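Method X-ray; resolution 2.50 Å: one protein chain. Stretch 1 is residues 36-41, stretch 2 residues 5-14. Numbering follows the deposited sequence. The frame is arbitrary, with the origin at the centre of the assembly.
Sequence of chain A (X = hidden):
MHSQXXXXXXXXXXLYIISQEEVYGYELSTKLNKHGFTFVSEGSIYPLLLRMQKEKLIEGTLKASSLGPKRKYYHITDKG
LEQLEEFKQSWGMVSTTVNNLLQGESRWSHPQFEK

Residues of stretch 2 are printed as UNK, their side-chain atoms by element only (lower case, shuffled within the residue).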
ATOM      1  N   GLY A  36     -14.101  -2.731   6.767  1.00 58.94           N
ATOM      2  CA  GLY A  36     -13.990  -1.826   5.635  1.00 38.33           C
ATOM      3  C   GLY A  36     -13.505  -2.414   4.320  1.00 57.42           C
ATOM      4  O   GLY A  36     -13.398  -1.691   3.330  1.00 62.22           O
ATOM      5  N   PHE A  37     -13.206  -3.709   4.291  1.00 55.64           N
ATOM      6  CA  PHE A  37     -12.863  -4.370   3.033  1.00 59.84           C
ATOM      7  C   PHE A  37     -14.149  -4.847   2.369  1.00 56.68           C
ATOM      8  O   PHE A  37     -14.432  -6.044   2.328  1.00 61.95           O
ATOM      9  CB  PHE A  37     -11.928  -5.557   3.265  1.00 55.09           C
ATOM     10  CG  PHE A  37     -10.568  -5.175   3.777  1.00 59.35           C
ATOM     11  CD1 PHE A  37     -10.364  -4.912   5.124  1.00 54.25           C
ATOM     12  CD2 PHE A  37      -9.489  -5.093   2.913  1.00 58.08           C
ATOM     13  CE1 PHE A  37      -9.110  -4.566   5.596  1.00 45.75           C
ATOM     14  CE2 PHE A  37      -8.231  -4.748   3.381  1.00 61.43           C
ATOM     15  CZ  PHE A  37      -8.043  -4.485   4.722  1.00 54.09           C
ATOM     16  N   THR A  38     -14.921  -3.904   1.844  1.00 71.72           N
ATOM     17  CA  THR A  38     -16.281  -4.185   1.389  1.00 80.02           C
ATOM     18  C   THR A  38     -16.354  -5.102   0.168  1.00 67.00           C
ATOM     19  O   THR A  38     -17.391  -5.707  -0.093  1.00 60.37           O
ATOM     20  CB  THR A  38     -17.037  -2.880   1.070  1.00 72.64           C
ATOM     21  OG1 THR A  38     -16.305  -2.122   0.099  1.00 70.97           O
ATOM     22  CG2 THR A  38     -17.217  -2.045   2.332  1.00 62.67           C
ATOM     23  N   PHE A  39     -15.260  -5.209  -0.577  1.00 66.07           N
ATOM     24  CA  PHE A  39     -15.269  -5.986  -1.814  1.00 53.40           C
ATOM     25  C   PHE A  39     -14.969  -7.467  -1.597  1.00 74.11           C
ATOM     26  O   PHE A  39     -15.206  -8.278  -2.492  1.00 65.27           O
ATOM     27  CB  PHE A  39     -14.257  -5.417  -2.808  1.00 71.81           C
ATOM     28  CG  PHE A  39     -12.850  -5.875  -2.564  1.00 88.38           C
ATOM     29  CD1 PHE A  39     -12.364  -7.019  -3.179  1.00 94.48           C
ATOM     30  CD2 PHE A  39     -12.014  -5.168  -1.715  1.00 68.19           C
ATOM     31  CE1 PHE A  39     -11.068  -7.446  -2.954  1.00104.34           C
ATOM     32  CE2 PHE A  39     -10.719  -5.589  -1.486  1.00 90.21           C
ATOM     33  CZ  PHE A  39     -10.244  -6.730  -2.106  1.00 92.70           C
ATOM     34  N   VAL A  40     -14.445  -7.830  -0.428  1.00 59.71           N
ATOM     35  CA  VAL A  40     -14.021  -9.212  -0.215  1.00 58.76           C
ATOM     36  C   VAL A  40     -15.204 -10.152   0.001  1.00 56.84           C
ATOM     37  O   VAL A  40     -16.232  -9.774   0.562  1.00 56.33           O
ATOM     38  CB  VAL A  40     -13.035  -9.369   0.973  1.00 47.56           C
ATOM     39  CG1 VAL A  40     -11.889  -8.379   0.854  1.00 58.86           C
ATOM     40  CG2 VAL A  40     -13.749  -9.222   2.310  1.00 59.36           C
ATOM     41  N   SER A  41     -15.038 -11.382  -0.470  1.00 56.20           N
ATOM     42  CA  SER A  41     -15.987 -12.454  -0.229  1.00 38.96           C
ATOM     43  C   SER A  41     -15.171 -13.730  -0.060  1.00 45.00           C
ATOM     44  O   SER A  41     -13.985 -13.754  -0.393  1.00 48.56           O
ATOM     45  CB  SER A  41     -16.943 -12.598  -1.410  1.00 45.05           C
ATOM     46  OG  SER A  41     -16.246 -13.055  -2.555  1.00 45.62           O
ATOM     47  N   UNK A   5      -5.326  -1.420  -4.505  1.00116.84           N
ATOM     48  CA  UNK A   5      -4.343  -1.260  -3.442  1.00103.15           C
ATOM     49  C   UNK A   5      -4.782  -1.997  -2.180  1.00104.66           C
ATOM     50  O   UNK A   5      -3.950  -2.479  -1.409  1.00 96.79           O
ATOM     51  c   UNK A   5      -3.049   0.560  -2.166  1.00117.54           C
ATOM     52  c   UNK A   5      -2.949   2.969  -3.533  1.00 55.76           C
ATOM     53  s   UNK A   5      -2.954   2.337  -1.862  1.00114.51           S
ATOM     54  c   UNK A   5      -4.155   0.228  -3.152  1.00 93.74           C
ATOM     55  N   UNK A   6      -6.094  -2.083  -1.977  1.00101.59           N
ATOM     56  CA  UNK A   6      -6.656  -2.861  -0.880  1.00 88.03           C
ATOM     57  C   UNK A   6      -6.094  -4.282  -0.866  1.00 95.18           C
ATOM     58  O   UNK A   6      -6.045  -4.927   0.181  1.00 93.19           O
ATOM     59  c   UNK A   6      -8.922  -1.996   1.226  1.00 87.37           C
ATOM     60  c   UNK A   6      -8.986  -1.823  -0.283  1.00 96.68           C
ATOM     61  c   UNK A   6     -10.432  -1.849  -0.755  1.00 95.19           C
ATOM     62  c   UNK A   6      -8.180  -2.914  -0.995  1.00107.36           C
ATOM     63  N   UNK A   7      -5.668  -4.763  -2.031  1.00 93.90           N
ATOM     64  CA  UNK A   7      -5.137  -6.118  -2.160  1.00 93.16           C
ATOM     65  C   UNK A   7      -3.688  -6.213  -1.698  1.00 63.35           C
ATOM     66  O   UNK A   7      -3.233  -7.281  -1.286  1.00 74.78           O
ATOM     67  n   UNK A   7      -8.972  -6.686  -6.950  1.00 86.33           N
ATOM     68  c   UNK A   7      -8.465  -6.270  -5.620  1.00110.57           C
ATOM     69  c   UNK A   7      -6.981  -6.546  -5.443  1.00108.37           C
ATOM     70  c   UNK A   7      -6.677  -6.936  -4.010  1.00 98.12           C
ATOM     71  c   UNK A   7      -5.255  -6.592  -3.609  1.00105.62           C
ATOM     72  N   UNK A   8      -2.966  -5.101  -1.768  1.00 74.54           N
ATOM     73  CA  UNK A   8      -1.590  -5.062  -1.315  1.00 73.06           C
ATOM     74  C   UNK A   8      -1.482  -5.398   0.161  1.00 79.96           C
ATOM     75  O   UNK A   8      -0.604  -6.155   0.579  1.00 66.01           O
ATOM     76  N   UNK A   9      -2.399  -4.844   0.948  1.00 73.86           N
ATOM     77  CA  UNK A   9      -2.347  -4.951   2.401  1.00 53.31           C
ATOM     78  C   UNK A   9      -3.304  -6.001   2.964  1.00 44.84           C
ATOM     79  O   UNK A   9      -3.419  -6.152   4.180  1.00 45.01           O
ATOM     80  c   UNK A   9      -1.771  -2.508   2.559  1.00 53.05           C
ATOM     81  c   UNK A   9      -4.157  -3.246   2.758  1.00 67.01           C
ATOM     82  c   UNK A   9      -2.705  -3.602   3.052  1.00 55.92           C
ATOM     83  N   UNK A  10      -3.987  -6.726   2.087  1.00 46.17           N
ATOM     84  CA  UNK A  10      -5.030  -7.654   2.514  1.00 44.16           C
ATOM     85  C   UNK A  10      -4.448  -8.889   3.199  1.00 43.12           C
ATOM     86  O   UNK A  10      -4.995  -9.372   4.191  1.00 42.79           O
ATOM     87  c   UNK A  10      -7.694  -9.416   0.260  1.00 53.49           C
ATOM     88  c   UNK A  10      -7.040  -9.044   1.577  1.00 49.54           C
ATOM     89  c   UNK A  10      -5.893  -8.064   1.319  1.00 51.32           C
ATOM     90  c   UNK A  10      -8.068  -8.464   2.540  1.00 44.89           C
ATOM     91  N   UNK A  11      -3.342  -9.399   2.668  1.00 47.30           N
ATOM     92  CA  UNK A  11      -2.670 -10.549   3.264  1.00 39.07           C
ATOM     93  C   UNK A  11      -2.242 -10.234   4.694  1.00 38.42           C
ATOM     94  O   UNK A  11      -2.381 -11.064   5.591  1.00 44.50           O
ATOM     95  o   UNK A  11       0.090 -12.425   0.739  1.00 62.02           O
ATOM     96  c   UNK A  11       0.173 -12.821   1.920  1.00 52.14           C
ATOM     97  o   UNK A  11       0.916 -13.762   2.270  1.00 62.77           O
ATOM     98  c   UNK A  11      -0.669 -12.128   2.976  1.00 55.02           C
ATOM     99  c   UNK A  11      -1.457 -10.951   2.421  1.00 45.17           C
ATOM    100  N   UNK A  12      -1.731  -9.026   4.900  1.00 35.79           N
ATOM    101  CA  UNK A  12      -1.275  -8.599   6.212  1.00 38.90           C
ATOM    102  C   UNK A  12      -2.404  -8.436   7.210  1.00 40.75           C
ATOM    103  O   UNK A  12      -2.258  -8.765   8.386  1.00 42.33           O
ATOM    104  N   UNK A  13      -3.538  -7.927   6.743  1.00 44.28           N
ATOM    105  CA  UNK A  13      -4.688  -7.712   7.615  1.00 36.13           C
ATOM    106  C   UNK A  13      -5.347  -9.041   7.962  1.00 33.21           C
ATOM    107  O   UNK A  13      -5.906  -9.207   9.043  1.00 34.87           O
ATOM    108  c   UNK A  13      -5.695  -6.774   6.952  1.00 38.56           C
ATOM    109  s   UNK A  13      -5.104  -5.068   6.813  1.00 41.95           S
ATOM    110  N   UNK A  14      -5.279  -9.983   7.030  1.00 31.06           N
ATOM    111  CA  UNK A  14      -5.744 -11.340   7.278  1.00 33.36           C
ATOM    112  C   UNK A  14      -4.882 -12.017   8.346  1.00 44.55           C
ATOM    113  O   UNK A  14      -5.403 -12.689   9.236  1.00 46.81           O
ATOM    114  c   UNK A  14      -7.059 -12.569   3.829  1.00 37.19           C
ATOM    115  c   UNK A  14      -5.712 -13.673   6.305  1.00 32.63           C
ATOM    116  c   UNK A  14      -6.978 -11.841   5.153  1.00 34.18           C
ATOM    117  c   UNK A  14      -5.742 -12.180   5.985  1.00 35.46           C
TER

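Position 5 carries three carbons and one sulfur in an unbranched chain, with the sulfur between the second and last carbons. That is a thioether, so the residue is Met5. Its side chain is out of reach of stretch 1.

Position 6 has four carbons, forked at the second. CB points toward stretch 1 and lies 3.7 Å from Phe39 CE2. One branch end comes close to Phe37 CE2. A fork at the second carbon with two methyl ends is leucine: Leu6, whose CD2 is 3.6 Å from Phe37 CE2. Its chi1 of -91° lies between wells.

Position 7 has four carbons in a row ending in nitrogen. CB points sideways, but the end of the chain comes nearer, and the last carbon lies near Phe39 CE1. This is Lys7, with CE 3.9 Å from Phe39 CE1. This contact is made by the aliphatic part of the chain.

Position 8 has no side-chain atoms and is Gly8. Gly8 N donates a hydrogen bond to Met5 O (2.8 Å). An ideal CB on Gly8 would lie 3.2 Å from Met5 O and be crowded by it.

Position 9 has three carbons, the first carrying the other two. One branch lies at the edge of the Phe37 ring, near its plane. This is Val9, with CG2 4.4 Å from Phe37 CE2.

Position 10 again has four carbons forked at the second. CB points sideways, yet the branch ends reach Phe37, Phe39 and Val40. This is Leu10. CD1 is 3.7 Å from Phe37 CD2 and 4.2 Å from Val40 CG1. CD2 is 4.4 Å from Phe39 CZ.

Position 11 has three carbons, the third carrying two oxygens. The carboxylate on a two-carbon linker gives Glu11, out of reach of stretch 1.

Position 12 has no side-chain atoms: Gly12. It is buried but does not touch stretch 1.

Position 13 has one carbon, then sulfur, and the sulfur lies near Phe37 CZ. This is Cys13. SG sits 3.7 Å from Phe37 CZ, an oblique sulfur-aromatic approach.

Position 14 has four carbons, forked at the first, with one arm two carbons long. This is Ile14, whose side chain is out of reach of stretch 1.

The contact is made by side chains, and no hydrogen bond crosses it. Stretch 1 makes a type I turn from Phe37 to Val40, closed by a bond from Val40 N to Phe37 O (3.3 Å). In this turn Phe37, Phe39 and Val40 point toward stretch 2, while Thr38 points away. Leu6 and Leu10 each touch both rings. Together the two stretches bury 373 Å².

Stretch 2, residues 5-14: MLKGVLEGCI
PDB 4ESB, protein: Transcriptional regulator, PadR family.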